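Local coordinates for neurogenic locus protein delta (Drosophila melanogaster, PDB 7ALK), which acts as a ligand for the Notch receptor and is required for the correct separation of neural and epidermal cell lineages, at residues Cys60-Glu72 with Lys86-Trp100. Residues are numbered along the deposited sequence; the frame is centred on the assembly and turned at random.
Sequences CTYGDVITPILGE and KGFTNPIQFPFSFSW. With NAG (2-acetamido-2-deoxy-beta-D-glucopyranose), chain B; BMA (beta-D-mannopyranose), chain C.
T67 lays its methyl over one face of the F88 ring: CG2 of T67 stands 3.9 Å from the F88 ring centroid, a CH-pi contact. This is packing between the two sheets of the C2-like beta-sandwich in the N-terminal region of Delta. Strand 63-66, at the edge of one sheet, runs at 159° to strand 92-95 of the other. Their axes approach no closer than 8.6 Å, so side chains fill the interface. T67 holds CG2 anti to its own backbone N, which sets the methyl on F88 while OG1 hydrogen-bonds to F43 O. L70 CD1 meets the same ring obliquely at CE2. Further along, V65 CG2 lies 3.5 Å from F94 CE2, while the backbone of G63 meets that ring's edge. Y62 and G63 form a classic beta bulge opposite L47; the planes of the Y62 ring and the W100 six-membered ring are at 47°, an oblique meeting. At the other end the K86 chain, extended beyond CG, lets NZ donate hydrogen bonds to I69 O and to O3 of a glycan N-acetylglucosamine. Replacing K86 by an alanine removes the amine, and both oxygens would probably lose this shared donor, leaving the glycan less tied to the loop. K86 NZ sits 2.9 Å from I69 O, tilted 19° from the carbonyl plane.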
# COMPACT_ATOMS: atom_id res chain seq x y z
N CYS A 60 11.83 8.87 -10.68
CA CYS A 60 10.86 8.24 -9.78
C CYS A 60 10.69 6.80 -10.24
O CYS A 60 9.88 6.48 -11.11
CB CYS A 60 9.54 8.99 -9.79
SG CYS A 60 9.66 10.77 -9.47
N THR A 61 11.46 5.90 -9.62
CA THR A 61 11.48 4.51 -10.07
C THR A 61 10.17 3.79 -9.79
O THR A 61 9.82 2.85 -10.51
CB THR A 61 12.65 3.76 -9.42
OG1 THR A 61 12.32 3.47 -8.05
CG2 THR A 61 13.91 4.61 -9.46
N TYR A 62 9.44 4.19 -8.75
CA TYR A 62 8.18 3.54 -8.44
C TYR A 62 6.98 4.20 -9.11
O TYR A 62 6.10 3.51 -9.63
CB TYR A 62 7.95 3.51 -6.92
CG TYR A 62 8.92 2.62 -6.16
CD1 TYR A 62 8.66 1.27 -5.98
CD2 TYR A 62 10.08 3.15 -5.61
CE1 TYR A 62 9.53 0.46 -5.28
CE2 TYR A 62 10.96 2.34 -4.91
CZ TYR A 62 10.68 1.00 -4.75
OH TYR A 62 11.56 0.20 -4.05
N GLY A 63 6.92 5.53 -9.12
CA GLY A 63 5.79 6.21 -9.73
C GLY A 63 5.92 7.71 -9.60
O GLY A 63 6.64 8.23 -8.74
N ASP A 64 5.19 8.40 -10.49
CA ASP A 64 5.12 9.87 -10.53
C ASP A 64 3.65 10.23 -10.72
O ASP A 64 3.20 10.54 -11.83
CB ASP A 64 6.01 10.43 -11.65
CG ASP A 64 6.04 11.95 -11.67
OD1 ASP A 64 5.45 12.58 -10.77
OD2 ASP A 64 6.66 12.51 -12.60
N VAL A 65 2.90 10.19 -9.63
CA VAL A 65 1.44 10.35 -9.66
C VAL A 65 1.08 11.83 -9.53
O VAL A 65 1.66 12.56 -8.72
CB VAL A 65 0.78 9.51 -8.55
CG1 VAL A 65 -0.72 9.74 -8.53
CG2 VAL A 65 1.09 8.04 -8.76
N ILE A 66 0.11 12.26 -10.33
CA ILE A 66 -0.42 13.62 -10.29
C ILE A 66 -1.88 13.53 -9.87
O ILE A 66 -2.63 12.70 -10.40
CB ILE A 66 -0.27 14.33 -11.65
CG1 ILE A 66 1.11 14.96 -11.77
CG2 ILE A 66 -1.34 15.40 -11.81
CD1 ILE A 66 1.25 15.87 -12.97
N THR A 67 -2.28 14.39 -8.93
CA THR A 67 -3.61 14.43 -8.35
C THR A 67 -4.42 15.59 -8.92
O THR A 67 -3.89 16.69 -9.10
CB THR A 67 -3.52 14.58 -6.83
OG1 THR A 67 -2.53 13.69 -6.32
CG2 THR A 67 -4.85 14.27 -6.17
N PRO A 68 -5.70 15.39 -9.22
CA PRO A 68 -6.56 16.52 -9.61
C PRO A 68 -6.83 17.43 -8.41
O PRO A 68 -6.51 17.11 -7.27
CB PRO A 68 -7.84 15.84 -10.11
CG PRO A 68 -7.85 14.52 -9.43
CD PRO A 68 -6.41 14.10 -9.32
N ILE A 69 -7.44 18.57 -8.71
CA ILE A 69 -7.76 19.56 -7.68
C ILE A 69 -8.74 18.96 -6.68
O ILE A 69 -9.92 18.79 -6.99
CB ILE A 69 -8.33 20.86 -8.29
CG1 ILE A 69 -7.42 21.37 -9.41
CG2 ILE A 69 -8.50 21.92 -7.22
CD1 ILE A 69 -7.84 22.70 -9.98
N LEU A 70 -8.25 18.63 -5.49
CA LEU A 70 -9.08 17.98 -4.48
C LEU A 70 -9.87 18.96 -3.62
O LEU A 70 -10.98 18.63 -3.19
CB LEU A 70 -8.22 17.10 -3.57
CG LEU A 70 -7.43 15.98 -4.26
CD1 LEU A 70 -6.83 15.04 -3.22
CD2 LEU A 70 -8.31 15.22 -5.23
N GLY A 71 -9.33 20.14 -3.36
CA GLY A 71 -10.03 21.08 -2.51
C GLY A 71 -9.43 22.46 -2.57
O GLY A 71 -8.65 22.78 -3.47
N GLU A 72 -9.80 23.28 -1.59
CA GLU A 72 -9.33 24.66 -1.49
C GLU A 72 -8.81 24.91 -0.08
O GLU A 72 -9.45 24.52 0.91
CB GLU A 72 -10.45 25.65 -1.81
CG GLU A 72 -11.00 25.54 -3.22
CD GLU A 72 -12.11 26.54 -3.49
OE1 GLU A 72 -12.72 27.02 -2.51
OE2 GLU A 72 -12.37 26.83 -4.67
N LYS A 86 -13.60 11.78 -7.46
CA LYS A 86 -13.19 12.70 -8.53
C LYS A 86 -12.09 12.09 -9.38
O LYS A 86 -11.18 12.78 -9.86
CB LYS A 86 -12.76 14.07 -7.98
CG LYS A 86 -12.96 15.22 -8.95
CD LYS A 86 -11.99 16.36 -8.69
CE LYS A 86 -12.19 17.48 -9.69
NZ LYS A 86 -11.07 18.47 -9.65
N GLY A 87 -12.16 10.77 -9.58
CA GLY A 87 -11.17 10.04 -10.34
C GLY A 87 -9.89 9.73 -9.60
O GLY A 87 -9.01 9.08 -10.17
N PHE A 88 -9.76 10.15 -8.35
CA PHE A 88 -8.55 9.97 -7.56
C PHE A 88 -8.77 8.90 -6.50
O PHE A 88 -9.83 8.87 -5.85
CB PHE A 88 -8.12 11.28 -6.91
CG PHE A 88 -7.14 11.11 -5.78
CD1 PHE A 88 -5.83 10.76 -6.04
CD2 PHE A 88 -7.54 11.30 -4.47
CE1 PHE A 88 -4.93 10.61 -5.00
CE2 PHE A 88 -6.65 11.14 -3.43
CZ PHE A 88 -5.34 10.80 -3.70
N THR A 89 -7.78 8.04 -6.31
CA THR A 89 -7.84 6.95 -5.35
C THR A 89 -6.95 7.27 -4.15
O THR A 89 -5.78 7.62 -4.32
CB THR A 89 -7.40 5.63 -5.99
OG1 THR A 89 -8.21 5.36 -7.15
CG2 THR A 89 -7.55 4.48 -5.00
N ASN A 90 -7.52 7.14 -2.96
CA ASN A 90 -6.80 7.34 -1.71
C ASN A 90 -7.04 6.10 -0.86
O ASN A 90 -8.21 5.76 -0.58
CB ASN A 90 -7.28 8.61 -0.99
CG ASN A 90 -6.30 9.10 0.06
OD1 ASN A 90 -5.17 8.62 0.15
ND2 ASN A 90 -6.73 10.07 0.85
N PRO A 91 -5.99 5.39 -0.41
CA PRO A 91 -4.55 5.66 -0.57
C PRO A 91 -4.02 5.48 -2.00
O PRO A 91 -4.62 4.78 -2.81
CB PRO A 91 -3.89 4.62 0.36
CG PRO A 91 -4.98 4.17 1.28
CD PRO A 91 -6.22 4.22 0.45
N ILE A 92 -2.89 6.13 -2.28
CA ILE A 92 -2.21 6.00 -3.56
C ILE A 92 -1.28 4.79 -3.48
O ILE A 92 -0.52 4.64 -2.51
CB ILE A 92 -1.43 7.28 -3.90
CG1 ILE A 92 -2.32 8.50 -3.72
CG2 ILE A 92 -0.88 7.21 -5.31
CD1 ILE A 92 -1.61 9.82 -3.96
N GLN A 93 -1.33 3.93 -4.50
CA GLN A 93 -0.61 2.67 -4.49
C GLN A 93 0.47 2.66 -5.56
O GLN A 93 0.19 2.91 -6.74
CB GLN A 93 -1.56 1.49 -4.71
CG GLN A 93 -2.55 1.28 -3.58
CD GLN A 93 -3.28 -0.05 -3.69
OE1 GLN A 93 -3.04 -0.82 -4.62
NE2 GLN A 93 -4.16 -0.32 -2.74
N PHE A 94 1.71 2.36 -5.15
CA PHE A 94 2.82 2.13 -6.06
C PHE A 94 3.23 0.67 -5.99
O PHE A 94 3.98 0.28 -5.08
CB PHE A 94 4.01 3.04 -5.72
CG PHE A 94 3.66 4.49 -5.61
CD1 PHE A 94 3.22 5.03 -4.41
CD2 PHE A 94 3.78 5.33 -6.70
CE1 PHE A 94 2.90 6.37 -4.30
CE2 PHE A 94 3.46 6.67 -6.61
CZ PHE A 94 3.02 7.19 -5.41
N PRO A 95 2.77 -0.18 -6.90
CA PRO A 95 3.09 -1.61 -6.82
C PRO A 95 4.48 -1.91 -7.35
O PRO A 95 5.09 -1.12 -8.07
CB PRO A 95 2.01 -2.25 -7.69
CG PRO A 95 1.73 -1.22 -8.73
CD PRO A 95 1.90 0.12 -8.05
N PHE A 96 4.98 -3.09 -6.98
CA PHE A 96 6.26 -3.59 -7.45
C PHE A 96 6.15 -5.09 -7.67
O PHE A 96 5.21 -5.74 -7.23
CB PHE A 96 7.40 -3.24 -6.49
CG PHE A 96 7.11 -3.57 -5.05
CD1 PHE A 96 6.51 -2.65 -4.21
CD2 PHE A 96 7.48 -4.80 -4.52
CE1 PHE A 96 6.25 -2.95 -2.89
CE2 PHE A 96 7.23 -5.11 -3.20
CZ PHE A 96 6.61 -4.18 -2.38
N SER A 97 7.14 -5.64 -8.38
CA SER A 97 7.18 -7.06 -8.69
C SER A 97 8.47 -7.72 -8.22
O SER A 97 8.72 -8.89 -8.55
CB SER A 97 7.00 -7.29 -10.19
OG SER A 97 5.76 -6.77 -10.64
N PHE A 98 9.29 -7.01 -7.45
CA PHE A 98 10.55 -7.52 -6.93
C PHE A 98 10.48 -7.58 -5.41
O PHE A 98 9.46 -7.28 -4.80
CB PHE A 98 11.72 -6.64 -7.40
CG PHE A 98 11.43 -5.17 -7.35
CD1 PHE A 98 11.58 -4.46 -6.17
CD2 PHE A 98 10.99 -4.50 -8.48
CE1 PHE A 98 11.31 -3.10 -6.12
CE2 PHE A 98 10.72 -3.14 -8.43
CZ PHE A 98 10.87 -2.44 -7.25
N SER A 99 11.59 -7.98 -4.80
CA SER A 99 11.68 -7.97 -3.34
C SER A 99 11.73 -6.53 -2.85
O SER A 99 12.45 -5.70 -3.42
CB SER A 99 12.91 -8.74 -2.88
OG SER A 99 12.95 -10.03 -3.45
N TRP A 100 10.96 -6.23 -1.82
CA TRP A 100 10.94 -4.88 -1.28
C TRP A 100 12.31 -4.53 -0.73
O TRP A 100 12.78 -5.18 0.22
CB TRP A 100 9.88 -4.74 -0.19
CG TRP A 100 9.91 -3.39 0.47
CD1 TRP A 100 10.25 -3.12 1.76
CD2 TRP A 100 9.60 -2.14 -0.14
NE1 TRP A 100 10.17 -1.77 1.99
CE2 TRP A 100 9.77 -1.14 0.84
CE3 TRP A 100 9.18 -1.76 -1.42
CZ2 TRP A 100 9.54 0.21 0.58
CZ3 TRP A 100 8.96 -0.42 -1.68
CH2 TRP A 100 9.14 0.55 -0.68
C1 NAG B . -10.67 21.47 -13.34
C2 NAG B . -10.43 20.17 -12.59
C3 NAG B . -10.96 19.00 -13.40
C4 NAG B . -12.43 19.20 -13.75
C5 NAG B . -12.69 20.59 -14.35
C6 NAG B . -14.16 20.92 -14.39
C7 NAG B . -8.04 19.78 -13.11
C8 NAG B . -6.68 19.60 -12.52
N2 NAG B . -9.04 19.98 -12.23
O3 NAG B . -10.78 17.80 -12.64
O4 NAG B . -12.85 18.24 -14.71
O5 NAG B . -12.07 21.63 -13.58
O6 NAG B . -14.70 21.03 -13.07
O7 NAG B . -8.23 19.76 -14.33
C1 BMA C . -14.85 12.04 -13.80
C2 BMA C . -14.22 10.78 -13.16
C3 BMA C . -14.92 9.54 -13.68
C4 BMA C . -16.43 9.65 -13.49
C5 BMA C . -16.95 10.91 -14.21
C6 BMA C . -18.44 11.13 -14.03
O2 BMA C . -14.42 10.79 -11.76
O3 BMA C . -14.42 8.36 -13.04
O4 BMA C . -17.09 8.50 -13.99
O5 BMA C . -16.26 12.05 -13.68
O6 BMA C . -18.66 12.48 -13.60